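Local coordinates for protein cytochrome c (Shewanella violacea, PDB 6A3L) that binds a covalently attached heme c in a four-helix bundle and, as a cytochrome c', probably takes part in electron transfer, at residues A21-D26 with A46-A51; V87-N92 with A116-G121. All coordinates share one frame; numbering follows the deposited sequence.

Interaction 1 of 2, residues A21-D26 with A46-A51; sequences AHNFGD and AENVAA. With HEC (heme c), chain C.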
loop_
_atom_site.group_PDB
_atom_site.type_symbol
_atom_site.label_atom_id
_atom_site.label_comp_id
_atom_site.label_asym_id
_atom_site.label_seq_id
_atom_site.Cartn_x
_atom_site.Cartn_y
_atom_site.Cartn_z
ATOM N N ALA A 21 6.112 -3.062 -6.313
ATOM C CA ALA A 21 7.382 -3.486 -6.907
ATOM C C ALA A 21 8.467 -3.632 -5.849
ATOM O O ALA A 21 9.285 -4.562 -5.922
ATOM C CB ALA A 21 7.838 -2.500 -7.974
ATOM N N HIS A 22 8.512 -2.715 -4.869
ATOM C CA HIS A 22 9.513 -2.842 -3.814
ATOM C C HIS A 22 9.333 -4.149 -3.057
ATOM O O HIS A 22 10.297 -4.880 -2.800
ATOM C CB HIS A 22 9.466 -1.662 -2.825
ATOM C CG HIS A 22 10.453 -1.812 -1.702
ATOM N ND1 HIS A 22 10.113 -2.354 -0.477
ATOM C CD2 HIS A 22 11.778 -1.542 -1.638
ATOM C CE1 HIS A 22 11.185 -2.387 0.300
ATOM N NE2 HIS A 22 12.210 -1.905 -0.382
ATOM N N ASN A 23 8.097 -4.457 -2.680
ATOM C CA ASN A 23 7.865 -5.674 -1.915
ATOM C C ASN A 23 8.063 -6.922 -2.767
ATOM O O ASN A 23 8.579 -7.932 -2.275
ATOM C CB ASN A 23 6.475 -5.628 -1.299
ATOM C CG ASN A 23 6.421 -4.689 -0.108
ATOM O OD1 ASN A 23 6.632 -5.106 1.029
ATOM N ND2 ASN A 23 6.199 -3.402 -0.378
ATOM N N PHE A 24 7.625 -6.895 -4.030
ATOM C CA PHE A 24 7.802 -8.064 -4.884
ATOM C C PHE A 24 9.280 -8.380 -5.113
ATOM O O PHE A 24 9.697 -9.543 -5.029
ATOM C CB PHE A 24 7.090 -7.846 -6.214
ATOM C CG PHE A 24 6.982 -9.088 -7.061
ATOM C CD1 PHE A 24 6.119 -10.113 -6.705
ATOM C CD2 PHE A 24 7.714 -9.213 -8.236
ATOM C CE1 PHE A 24 6.015 -11.260 -7.503
ATOM C CE2 PHE A 24 7.599 -10.345 -9.026
ATOM C CZ PHE A 24 6.745 -11.363 -8.661
ATOM N N GLY A 25 10.092 -7.358 -5.396
ATOM C CA GLY A 25 11.500 -7.593 -5.679
ATOM C C GLY A 25 12.264 -8.228 -4.533
ATOM O O GLY A 25 13.205 -8.999 -4.764
ATOM N N ASP A 26 11.887 -7.909 -3.288
ATOM C CA ASP A 26 12.556 -8.497 -2.130
ATOM C C ASP A 26 12.323 -10.003 -2.068
ATOM O O ASP A 26 13.211 -10.762 -1.663
ATOM C CB ASP A 26 12.057 -7.821 -0.846
ATOM C CG ASP A 26 13.010 -7.996 0.321
ATOM O OD1 ASP A 26 14.177 -7.567 0.217
ATOM O OD2 ASP A 26 12.595 -8.583 1.340
ATOM N N ALA A 46 4.790 -11.201 0.923
ATOM C CA ALA A 46 3.613 -11.740 0.245
ATOM C C ALA A 46 2.347 -11.044 0.708
ATOM O O ALA A 46 1.475 -10.702 -0.100
ATOM C CB ALA A 46 3.495 -13.244 0.501
ATOM N N GLU A 47 2.215 -10.862 2.019
ATOM C CA GLU A 47 1.052 -10.165 2.536
ATOM C C GLU A 47 0.955 -8.794 1.909
ATOM O O GLU A 47 -0.120 -8.387 1.448
ATOM C CB GLU A 47 1.152 -10.066 4.059
ATOM C CG GLU A 47 0.535 -11.245 4.789
ATOM C CD GLU A 47 0.763 -11.199 6.287
ATOM O OE1 GLU A 47 1.326 -10.198 6.773
ATOM O OE2 GLU A 47 0.396 -12.178 6.972
ATOM N N ASN A 48 2.088 -8.091 1.827
ATOM C CA ASN A 48 2.074 -6.729 1.311
ATOM C C ASN A 48 1.623 -6.694 -0.141
ATOM O O ASN A 48 0.725 -5.920 -0.499
ATOM C CB ASN A 48 3.449 -6.080 1.489
ATOM C CG ASN A 48 3.802 -5.851 2.964
ATOM O OD1 ASN A 48 2.959 -6.031 3.836
ATOM N ND2 ASN A 48 5.023 -5.397 3.235
ATOM N N VAL A 49 2.191 -7.571 -0.987
ATOM C CA VAL A 49 1.870 -7.515 -2.416
ATOM C C VAL A 49 0.397 -7.823 -2.632
ATOM O O VAL A 49 -0.284 -7.165 -3.425
ATOM C CB VAL A 49 2.793 -8.460 -3.211
ATOM C CG1 VAL A 49 2.321 -8.608 -4.677
ATOM C CG2 VAL A 49 4.248 -7.957 -3.140
ATOM N N ALA A 50 -0.130 -8.791 -1.886
ATOM C CA ALA A 50 -1.542 -9.141 -1.995
ATOM C C ALA A 50 -2.436 -7.949 -1.669
ATOM O O ALA A 50 -3.367 -7.624 -2.423
ATOM C CB ALA A 50 -1.848 -10.317 -1.070
ATOM N N ALA A 51 -2.164 -7.281 -0.543
ATOM C CA ALA A 51 -2.959 -6.114 -0.177
ATOM C C ALA A 51 -2.745 -4.979 -1.170
ATOM O O ALA A 51 -3.705 -4.321 -1.582
ATOM C CB ALA A 51 -2.620 -5.674 1.256
HETATM FE FE HEC C . 2.495 -2.426 -13.060
HETATM C CHA HEC C . 3.238 0.932 -13.551
HETATM C CHB HEC C . 5.194 -2.726 -10.997
HETATM C CHC HEC C . 1.403 -5.562 -11.995
HETATM C CHD HEC C . -0.279 -2.083 -14.972
HETATM N NA HEC C . 3.919 -1.128 -12.399
HETATM C C1A HEC C . 4.070 0.197 -12.748
HETATM C C2A HEC C . 5.277 0.664 -12.129
HETATM C C3A HEC C . 5.816 -0.333 -11.419
HETATM C C4A HEC C . 4.970 -1.489 -11.570
HETATM C CMA HEC C . 7.125 -0.274 -10.591
HETATM C CAA HEC C . 5.819 2.093 -12.244
HETATM C CBA HEC C . 5.034 2.909 -11.202
HETATM C CGA HEC C . 5.715 4.244 -11.064
HETATM O O1A HEC C . 6.671 4.297 -10.257
HETATM O O2A HEC C . 5.334 5.226 -11.753
HETATM N NB HEC C . 3.140 -3.886 -11.677
HETATM C C1B HEC C . 4.356 -3.820 -11.023
HETATM C C2B HEC C . 4.594 -5.095 -10.381
HETATM C C3B HEC C . 3.559 -5.911 -10.660
HETATM C C4B HEC C . 2.618 -5.152 -11.474
HETATM C CMB HEC C . 5.870 -5.391 -9.555
HETATM C CAB HEC C . 3.348 -7.373 -10.178
HETATM C CBB HEC C . 3.726 -7.753 -8.945
HETATM N NC HEC C . 0.859 -3.575 -13.390
HETATM C C1C HEC C . 0.628 -4.858 -12.914
HETATM C C2C HEC C . -0.585 -5.348 -13.545
HETATM C C3C HEC C . -1.045 -4.410 -14.392
HETATM C C4C HEC C . -0.149 -3.269 -14.288
HETATM C CMC HEC C . -1.164 -6.758 -13.289
HETATM C CAC HEC C . -2.309 -4.454 -15.298
HETATM C CBC HEC C . -3.431 -5.081 -14.917
HETATM N ND HEC C . 1.651 -0.851 -14.055
HETATM C C1D HEC C . 0.492 -0.957 -14.806
HETATM C C2D HEC C . 0.230 0.326 -15.401
HETATM C C3D HEC C . 1.200 1.172 -15.017
HETATM C C4D HEC C . 2.115 0.442 -14.167
HETATM C CMD HEC C . -0.975 0.630 -16.323
HETATM C CAD HEC C . 1.323 2.667 -15.398
HETATM C CBD HEC C . 0.915 3.583 -14.234
HETATM C CGD HEC C . 1.067 5.029 -14.648
HETATM O O1D HEC C . 2.214 5.486 -14.862
HETATM O O2D HEC C . 0.044 5.736 -14.780
#
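N23 and N48 each carry CG anti to the carbonyl carbon and beside the backbone N, with chi1 near -75° and -67°. Both amides are thereby sent into the space between two helices. They cross there at about a right angle, their planes 82° apart. N48 ND2 gives one nearly straight hydrogen bond of 2.7 Å to N23 OD1. N23 OD1 lies in the amide plane of N48. The donor, however, stands well above the carbonyl plane of N23, so the bond does not run along a lone pair. OD1 of N23 also accepts from R45 NH1. The other end of the N23 amide is held too: ND2 donates to L19 O of its own helix and is hydrogen-bonded to Y12 OH of the second subunit. These partners fix the rotation of a buried amide. An alanine in place of N23 would remove that amide, and N48 ND2 would probably be left without this acceptor inside a buried interface.

Beside the polar pair the contact is apolar. V49 CG2 lies 3.7 Å from N23 CB and equally far from F24 N. CG2 thus packs against the N23 side chain at CB and the start of F24 at N. F24 CB is 4.2 Å from V49 CG2. The F24 ring turns to the heme. HEC CBB sits 4.0 Å above one face, offset toward the rim. A21 CB touches the heme methyl CMA at 3.5 Å.

The second subunit packs against N48 through its L55. The two segments run roughly antiparallel, with axes 8.7 Å apart, and join helix 6-31 to helix 39-53 in the bundle. F24 reaches on to helix 105-126, where it stacks with F112 and packs on V115.

Interaction 2 of 2, residues V87-N92 with A116-G121; sequences VSLQDN and AKSCKG. With HEC (heme c), chain C.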
loop_
_atom_site.group_PDB
_atom_site.type_symbol
_atom_site.label_atom_id
_atom_site.label_comp_id
_atom_site.label_asym_id
_atom_site.label_seq_id
_atom_site.Cartn_x
_atom_site.Cartn_y
_atom_site.Cartn_z
ATOM N N VAL A 87 -7.544 -8.448 -11.805
ATOM C CA VAL A 87 -8.147 -9.436 -10.912
ATOM C C VAL A 87 -7.266 -10.675 -10.824
ATOM O O VAL A 87 -7.103 -11.267 -9.745
ATOM C CB VAL A 87 -9.568 -9.800 -11.388
ATOM C CG1 VAL A 87 -10.160 -10.893 -10.509
ATOM C CG2 VAL A 87 -10.463 -8.584 -11.393
ATOM N N SER A 88 -6.667 -11.075 -11.958
ATOM C CA SER A 88 -5.732 -12.196 -11.959
ATOM C C SER A 88 -4.499 -11.896 -11.117
ATOM O O SER A 88 -3.989 -12.781 -10.417
ATOM C CB SER A 88 -5.315 -12.539 -13.391
ATOM O OG SER A 88 -6.231 -13.426 -13.983
ATOM N N LEU A 89 -3.980 -10.667 -11.206
ATOM C CA LEU A 89 -2.852 -10.308 -10.354
ATOM C C LEU A 89 -3.205 -10.535 -8.894
ATOM O O LEU A 89 -2.381 -11.028 -8.118
ATOM C CB LEU A 89 -2.442 -8.852 -10.580
ATOM C CG LEU A 89 -1.317 -8.298 -9.691
ATOM C CD1 LEU A 89 0.055 -8.930 -9.992
ATOM C CD2 LEU A 89 -1.249 -6.812 -9.818
ATOM N N GLN A 90 -4.429 -10.174 -8.503
ATOM C CA GLN A 90 -4.863 -10.382 -7.128
ATOM C C GLN A 90 -4.926 -11.860 -6.792
ATOM O O GLN A 90 -4.368 -12.302 -5.781
ATOM C CB GLN A 90 -6.213 -9.702 -6.912
ATOM C CG GLN A 90 -6.149 -8.193 -7.086
ATOM C CD GLN A 90 -7.511 -7.559 -7.306
ATOM O OE1 GLN A 90 -8.538 -8.239 -7.295
ATOM N NE2 GLN A 90 -7.525 -6.243 -7.483
ATOM N N ASP A 91 -5.564 -12.653 -7.656
ATOM C CA ASP A 91 -5.651 -14.088 -7.397
ATOM C C ASP A 91 -4.264 -14.715 -7.312
ATOM O O ASP A 91 -3.989 -15.506 -6.400
ATOM C CB ASP A 91 -6.502 -14.780 -8.472
ATOM C CG ASP A 91 -7.993 -14.433 -8.360
ATOM O OD1 ASP A 91 -8.374 -13.703 -7.416
ATOM O OD2 ASP A 91 -8.789 -14.919 -9.191
ATOM N N ASN A 92 -3.370 -14.362 -8.245
ATOM C CA ASN A 92 -2.002 -14.873 -8.193
ATOM C C ASN A 92 -1.258 -14.385 -6.950
ATOM O O ASN A 92 -0.443 -15.123 -6.386
ATOM C CB ASN A 92 -1.238 -14.462 -9.444
ATOM C CG ASN A 92 -1.791 -15.104 -10.687
ATOM O OD1 ASN A 92 -2.705 -15.923 -10.620
ATOM N ND2 ASN A 92 -1.228 -14.750 -11.831
ATOM N N ALA A 116 4.872 -12.856 -11.287
ATOM C CA ALA A 116 5.770 -12.104 -12.156
ATOM C C ALA A 116 5.217 -12.067 -13.573
ATOM O O ALA A 116 5.348 -11.060 -14.281
ATOM C CB ALA A 116 7.179 -12.707 -12.128
ATOM N N LYS A 117 4.586 -13.165 -13.996
ATOM C CA LYS A 117 3.986 -13.217 -15.323
ATOM C C LYS A 117 2.855 -12.199 -15.442
ATOM O O LYS A 117 2.704 -11.567 -16.489
ATOM C CB LYS A 117 3.496 -14.656 -15.595
ATOM C CG LYS A 117 2.840 -14.911 -16.947
ATOM C CD LYS A 117 2.848 -16.419 -17.306
ATOM C CE LYS A 117 1.442 -16.987 -17.600
ATOM N NZ LYS A 117 0.919 -16.669 -18.973
ATOM N N SER A 118 2.112 -11.955 -14.357
ATOM C CA SER A 118 1.089 -10.903 -14.375
ATOM C C SER A 118 1.704 -9.532 -14.585
ATOM O O SER A 118 1.236 -8.750 -15.421
ATOM C CB SER A 118 0.281 -10.909 -13.078
ATOM O OG SER A 118 -0.891 -11.697 -13.195
ATOM N N CYS A 119 2.767 -9.229 -13.834
ATOM C CA CYS A 119 3.439 -7.938 -13.960
ATOM C C CYS A 119 3.870 -7.691 -15.402
ATOM O O CYS A 119 3.536 -6.661 -15.998
ATOM C CB CYS A 119 4.652 -7.865 -13.015
ATOM S SG CYS A 119 4.371 -8.304 -11.283
ATOM N N LYS A 120 4.670 -8.601 -15.952
ATOM C CA LYS A 120 5.138 -8.437 -17.324
ATOM C C LYS A 120 3.972 -8.473 -18.307
ATOM O O LYS A 120 3.934 -7.696 -19.269
ATOM C CB LYS A 120 6.160 -9.524 -17.663
ATOM C CG LYS A 120 6.730 -9.413 -19.065
ATOM C CD LYS A 120 8.259 -9.414 -19.040
ATOM C CE LYS A 120 8.858 -9.097 -20.418
ATOM N NZ LYS A 120 10.271 -8.617 -20.303
ATOM N N GLY A 121 3.001 -9.351 -18.057
ATOM C CA GLY A 121 1.912 -9.536 -18.999
ATOM C C GLY A 121 1.098 -8.281 -19.219
ATOM O O GLY A 121 0.817 -7.899 -20.354
HETATM FE FE HEC C . 2.495 -2.426 -13.060
HETATM C CHA HEC C . 3.238 0.932 -13.551
HETATM C CHB HEC C . 5.194 -2.726 -10.997
HETATM C CHC HEC C . 1.403 -5.562 -11.995
HETATM C CHD HEC C . -0.279 -2.083 -14.972
HETATM N NA HEC C . 3.919 -1.128 -12.399
HETATM C C1A HEC C . 4.070 0.197 -12.748
HETATM C C2A HEC C . 5.277 0.664 -12.129
HETATM C C3A HEC C . 5.816 -0.333 -11.419
HETATM C C4A HEC C . 4.970 -1.489 -11.570
HETATM C CMA HEC C . 7.125 -0.274 -10.591
HETATM C CAA HEC C . 5.819 2.093 -12.244
HETATM C CBA HEC C . 5.034 2.909 -11.202
HETATM C CGA HEC C . 5.715 4.244 -11.064
HETATM O O1A HEC C . 6.671 4.297 -10.257
HETATM O O2A HEC C . 5.334 5.226 -11.753
HETATM N NB HEC C . 3.140 -3.886 -11.677
HETATM C C1B HEC C . 4.356 -3.820 -11.023
HETATM C C2B HEC C . 4.594 -5.095 -10.381
HETATM C C3B HEC C . 3.559 -5.911 -10.660
HETATM C C4B HEC C . 2.618 -5.152 -11.474
HETATM C CMB HEC C . 5.870 -5.391 -9.555
HETATM C CAB HEC C . 3.348 -7.373 -10.178
HETATM C CBB HEC C . 3.726 -7.753 -8.945
HETATM N NC HEC C . 0.859 -3.575 -13.390
HETATM C C1C HEC C . 0.628 -4.858 -12.914
HETATM C C2C HEC C . -0.585 -5.348 -13.545
HETATM C C3C HEC C . -1.045 -4.410 -14.392
HETATM C C4C HEC C . -0.149 -3.269 -14.288
HETATM C CMC HEC C . -1.164 -6.758 -13.289
HETATM C CAC HEC C . -2.309 -4.454 -15.298
HETATM C CBC HEC C . -3.431 -5.081 -14.917
HETATM N ND HEC C . 1.651 -0.851 -14.055
HETATM C C1D HEC C . 0.492 -0.957 -14.806
HETATM C C2D HEC C . 0.230 0.326 -15.401
HETATM C C3D HEC C . 1.200 1.172 -15.017
HETATM C C4D HEC C . 2.115 0.442 -14.167
HETATM C CMD HEC C . -0.975 0.630 -16.323
HETATM C CAD HEC C . 1.323 2.667 -15.398
HETATM C CBD HEC C . 0.915 3.583 -14.234
HETATM C CGD HEC C . 1.067 5.029 -14.648
HETATM O O1D HEC C . 2.214 5.486 -14.862
HETATM O O2D HEC C . 0.044 5.736 -14.780
#
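L89 and S118 meet across two antiparallel helices of the cytochrome c' four-helix bundle, and the heme lies next to them. The segment axes are 9.4 Å apart, with 161° between their directions. The L89 and S118 CA atoms come within 5.7 Å, and the small S118 lies at this near point of the backbones.

S118 points its CB at the opposite helix. L89 starts off to one side, but the end of its side chain swings back. With CG anti to the backbone N (chi1 176°), its two methyls divide the work. CD1 of L89 meets S118 CB at 3.7 Å and also touches the heme carbon CAB. CD2 of L89 turns to the porphyrin rim and lies 3.5 Å from the heme methyl CMC. L89 is thus wedged between the partner helix and the heme. M20 of helix 6-31 and V115 also touch L89.

N92, one turn on from S88, also directs its CB across to the other helix. N92 ND2 stands 3.4 Å from S118 OG and makes a weak hydrogen bond to K114 O.

C119 is bonded to the heme through its SG. C122 makes the second covalent link, and H123 is the axial ligand of the iron. The thioether bond from C119 SG to HEC CAB measures 1.8 Å.

Overall arrangement
From the N terminus, helix 6-31 comes first and pairs with helix 39-53 in interaction 1. That contact closes a loop of 19 residues, 12 of them helical. The chain then runs through a long connection with the short helix 74-77 and enters helix 79-99. This pairs with helix 105-126 in interaction 2, across 23 residues that are mostly helix. The two contacts follow in series; neither nests in the other nor crosses it. They are two hairpin-like helix pairs of one bundle, with centres 12 Å apart. F24 CZ meets A116 N at 3.6 Å and joins the pairs directly. Both also touch the heme, which links them further.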